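Local coordinates for uncharacterized protein conserved in bacteria (Streptococcus suis, PDB 4FZ4) that is a surface antigen fragment that probably binds host glycosaminoglycans and so helps the bacterium attach to host cells, at residues Glu83-Gln88 / Glu133-Met138. Residues are numbered along the deposited sequence; the frame is centred on the assembly and turned at random.
Sequences ENYIRQ and EASEAM
The ring of Y85 reaches from helix 66-95 to helix 123-152, where M138 covers one of its faces and S135 meets its hydroxyl. M138 CG makes a CH-pi contact 4.0 Å from the centroid of the Y85 ring, displaced toward the CD1 rim. With CG anti to the backbone N (chi1 -155°) and a bend at chi2, the thioether turns back toward the root of the tyrosine: SD lies 3.7 Å from Y85 CB and oblique to the ring, a Met-aromatic contact. The methyl carries on to the neighbouring helix, M138 CE resting 3.6 Å from Q88 CB. This buried methionine-tyrosine pair is the tight part; L110 of helix 100-110 touches A134 and M138. Packing is sparser at A134, whose CB comes no nearer than 4.1 Å to Y85 CD2. On the partly exposed flank, Y85 OH donates to S135 OG at 2.8 Å, close to the ring plane; S135 OG is also hydrogen-bonded to V130 O, five residues earlier in the same helix. The segment axes are 11.1 Å apart and inclined by 25° in the same N-to-C sense, a separation spanned by the long side chains of Y85 and M138, as in an all-helical bundle, here within the GAG-binding domain.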
ATOM      1  N   GLU A  83       1.461   1.237  -2.080  1.00 30.17           N
ATOM      2  CA  GLU A  83       2.604   2.126  -2.264  1.00 22.13           C
ATOM      3  C   GLU A  83       3.871   1.279  -2.216  1.00 26.96           C
ATOM      4  O   GLU A  83       4.835   1.524  -2.940  1.00 33.83           O
ATOM      5  CB  GLU A  83       2.624   3.165  -1.140  1.00 22.16           C
ATOM      6  CG  GLU A  83       3.929   3.910  -0.987  1.00 27.90           C
ATOM      7  CD  GLU A  83       4.259   4.814  -2.169  1.00 34.27           C
ATOM      8  OE1 GLU A  83       3.518   4.788  -3.180  1.00 36.90           O
ATOM      9  OE2 GLU A  83       5.267   5.550  -2.085  1.00 43.06           O
ATOM     10  N   ASN A  84       3.858   0.266  -1.358  1.00 24.72           N
ATOM     11  CA  ASN A  84       5.005  -0.619  -1.193  1.00 16.41           C
ATOM     12  C   ASN A  84       5.213  -1.466  -2.457  1.00 27.06           C
ATOM     13  O   ASN A  84       6.307  -1.506  -3.014  1.00 25.36           O
ATOM     14  CB  ASN A  84       4.768  -1.524   0.025  1.00 20.18           C
ATOM     15  CG  ASN A  84       6.019  -2.243   0.469  1.00 27.66           C
ATOM     16  OD1 ASN A  84       6.779  -2.748  -0.352  1.00 32.46           O
ATOM     17  ND2 ASN A  84       6.240  -2.298   1.780  1.00 27.21           N
ATOM     18  N   TYR A  85       4.163  -2.169  -2.885  1.00 18.59           N
ATOM     19  CA  TYR A  85       4.232  -2.970  -4.101  1.00 24.76           C
ATOM     20  C   TYR A  85       4.734  -2.137  -5.272  1.00 26.68           C
ATOM     21  O   TYR A  85       5.621  -2.562  -6.010  1.00 32.67           O
ATOM     22  CB  TYR A  85       2.853  -3.520  -4.465  1.00 28.81           C
ATOM     23  CG  TYR A  85       2.342  -4.589  -3.531  1.00 30.67           C
ATOM     24  CD1 TYR A  85       3.205  -5.216  -2.623  1.00 29.52           C
ATOM     25  CD2 TYR A  85       1.014  -5.025  -3.595  1.00 20.67           C
ATOM     26  CE1 TYR A  85       2.770  -6.246  -1.815  1.00 23.90           C
ATOM     27  CE2 TYR A  85       0.567  -6.068  -2.785  1.00 30.37           C
ATOM     28  CZ  TYR A  85       1.458  -6.674  -1.900  1.00 32.31           C
ATOM     29  OH  TYR A  85       1.056  -7.746  -1.131  1.00 37.43           O
ATOM     30  N   ILE A  86       4.169  -0.948  -5.442  1.00 25.99           N
ATOM     31  CA  ILE A  86       4.579  -0.112  -6.556  1.00 23.95           C
ATOM     32  C   ILE A  86       6.035   0.355  -6.450  1.00 33.27           C
ATOM     33  O   ILE A  86       6.745   0.400  -7.462  1.00 34.57           O
ATOM     34  CB  ILE A  86       3.613   1.083  -6.737  1.00 24.88           C
ATOM     35  CG1 ILE A  86       2.227   0.544  -7.113  1.00 19.25           C
ATOM     36  CG2 ILE A  86       4.094   1.992  -7.880  1.00 22.08           C
ATOM     37  CD1 ILE A  86       1.176   1.621  -7.300  1.00 27.95           C
ATOM     38  N   ARG A  87       6.490   0.687  -5.242  1.00 28.35           N
ATOM     39  CA  ARG A  87       7.878   1.089  -5.080  1.00 23.01           C
ATOM     40  C   ARG A  87       8.777  -0.061  -5.497  1.00 27.01           C
ATOM     41  O   ARG A  87       9.828   0.163  -6.089  1.00 37.39           O
ATOM     42  CB  ARG A  87       8.197   1.470  -3.630  1.00 27.68           C
ATOM     43  CG  ARG A  87       7.829   2.909  -3.283  1.00 32.48           C
ATOM     44  CD  ARG A  87       8.350   3.319  -1.915  1.00 29.58           C
ATOM     45  NE  ARG A  87       7.538   4.393  -1.356  1.00 35.65           N
ATOM     46  CZ  ARG A  87       7.792   5.015  -0.209  1.00 38.01           C
ATOM     47  NH1 ARG A  87       8.852   4.676   0.514  1.00 34.96           N
ATOM     48  NH2 ARG A  87       6.971   5.963   0.224  1.00 37.74           N
ATOM     49  N   GLN A  88       8.362  -1.293  -5.197  1.00 26.06           N
ATOM     50  CA  GLN A  88       9.161  -2.471  -5.553  1.00 27.87           C
ATOM     51  C   GLN A  88       9.227  -2.704  -7.060  1.00 26.47           C
ATOM     52  O   GLN A  88      10.298  -2.931  -7.607  1.00 36.91           O
ATOM     53  CB  GLN A  88       8.611  -3.725  -4.861  1.00 25.53           C
ATOM     54  CG  GLN A  88       8.847  -3.767  -3.335  1.00 15.58           C
ATOM     55  CD  GLN A  88       8.181  -4.982  -2.690  1.00 20.78           C
ATOM     56  OE1 GLN A  88       8.511  -6.125  -3.003  1.00 33.55           O
ATOM     57  NE2 GLN A  88       7.229  -4.736  -1.799  1.00 23.87           N
ATOM     58  N   GLU A 133      -5.962  -9.677  -6.160  1.00 24.23           N
ATOM     59  CA  GLU A 133      -5.401  -9.226  -7.422  1.00 33.16           C
ATOM     60  C   GLU A 133      -3.989  -8.639  -7.309  1.00 33.67           C
ATOM     61  O   GLU A 133      -3.069  -9.109  -7.966  1.00 34.36           O
ATOM     62  CB  GLU A 133      -6.328  -8.218  -8.095  1.00 31.58           C
ATOM     63  CG  GLU A 133      -5.871  -7.894  -9.513  1.00 33.18           C
ATOM     64  CD  GLU A 133      -6.742  -6.884 -10.216  1.00 30.37           C
ATOM     65  OE1 GLU A 133      -6.403  -6.532 -11.363  1.00 35.66           O
ATOM     66  OE2 GLU A 133      -7.751  -6.440  -9.628  1.00 34.46           O
ATOM     67  N   ALA A 134      -3.814  -7.620  -6.480  1.00 29.08           N
ATOM     68  CA  ALA A 134      -2.503  -7.000  -6.328  1.00 24.15           C
ATOM     69  C   ALA A 134      -1.408  -7.947  -5.798  1.00 30.44           C
ATOM     70  O   ALA A 134      -0.315  -8.008  -6.369  1.00 28.50           O
ATOM     71  CB  ALA A 134      -2.613  -5.777  -5.430  1.00 29.00           C
ATOM     72  N   SER A 135      -1.692  -8.685  -4.725  1.00 25.69           N
ATOM     73  CA  SER A 135      -0.688  -9.584  -4.163  1.00 32.25           C
ATOM     74  C   SER A 135      -0.328 -10.712  -5.108  1.00 30.38           C
ATOM     75  O   SER A 135       0.833 -11.129  -5.173  1.00 37.84           O
ATOM     76  CB  SER A 135      -1.158 -10.158  -2.825  1.00 30.71           C
ATOM     77  OG  SER A 135      -1.269  -9.120  -1.869  1.00 31.85           O
ATOM     78  N   GLU A 136      -1.324 -11.202  -5.839  1.00 24.79           N
ATOM     79  CA  GLU A 136      -1.104 -12.270  -6.802  1.00 25.03           C
ATOM     80  C   GLU A 136      -0.094 -11.804  -7.846  1.00 32.36           C
ATOM     81  O   GLU A 136       0.914 -12.458  -8.081  1.00 43.04           O
ATOM     82  CB  GLU A 136      -2.411 -12.629  -7.518  1.00 44.97           C
ATOM     83  CG  GLU A 136      -3.578 -12.978  -6.607  1.00 62.09           C
ATOM     84  CD  GLU A 136      -3.563 -14.415  -6.151  1.00 74.39           C
ATOM     85  OE1 GLU A 136      -2.460 -14.949  -5.919  1.00 74.37           O
ATOM     86  OE2 GLU A 136      -4.659 -15.003  -6.012  1.00 85.49           O
ATOM     87  N   ALA A 137      -0.376 -10.661  -8.467  1.00 29.54           N
ATOM     88  CA  ALA A 137       0.490 -10.117  -9.507  1.00 22.50           C
ATOM     89  C   ALA A 137       1.889  -9.824  -8.980  1.00 25.49           C
ATOM     90  O   ALA A 137       2.877  -9.962  -9.702  1.00 31.06           O
ATOM     91  CB  ALA A 137      -0.135  -8.858 -10.090  1.00 28.38           C
ATOM     92  N   MET A 138       1.968  -9.419  -7.720  1.00 20.48           N
ATOM     93  CA  MET A 138       3.248  -9.123  -7.104  1.00 22.50           C
ATOM     94  C   MET A 138       4.047 -10.426  -7.010  1.00 30.74           C
ATOM     95  O   MET A 138       5.256 -10.455  -7.256  1.00 32.97           O
ATOM     96  CB  MET A 138       3.023  -8.544  -5.711  1.00 31.40           C
ATOM     97  CG  MET A 138       4.157  -7.681  -5.222  1.00 41.48           C
ATOM     98  SD  MET A 138       4.477  -6.319  -6.356  1.00 38.35           S
ATOM     99  CE  MET A 138       6.186  -6.072  -6.039  1.00 32.32           C
TER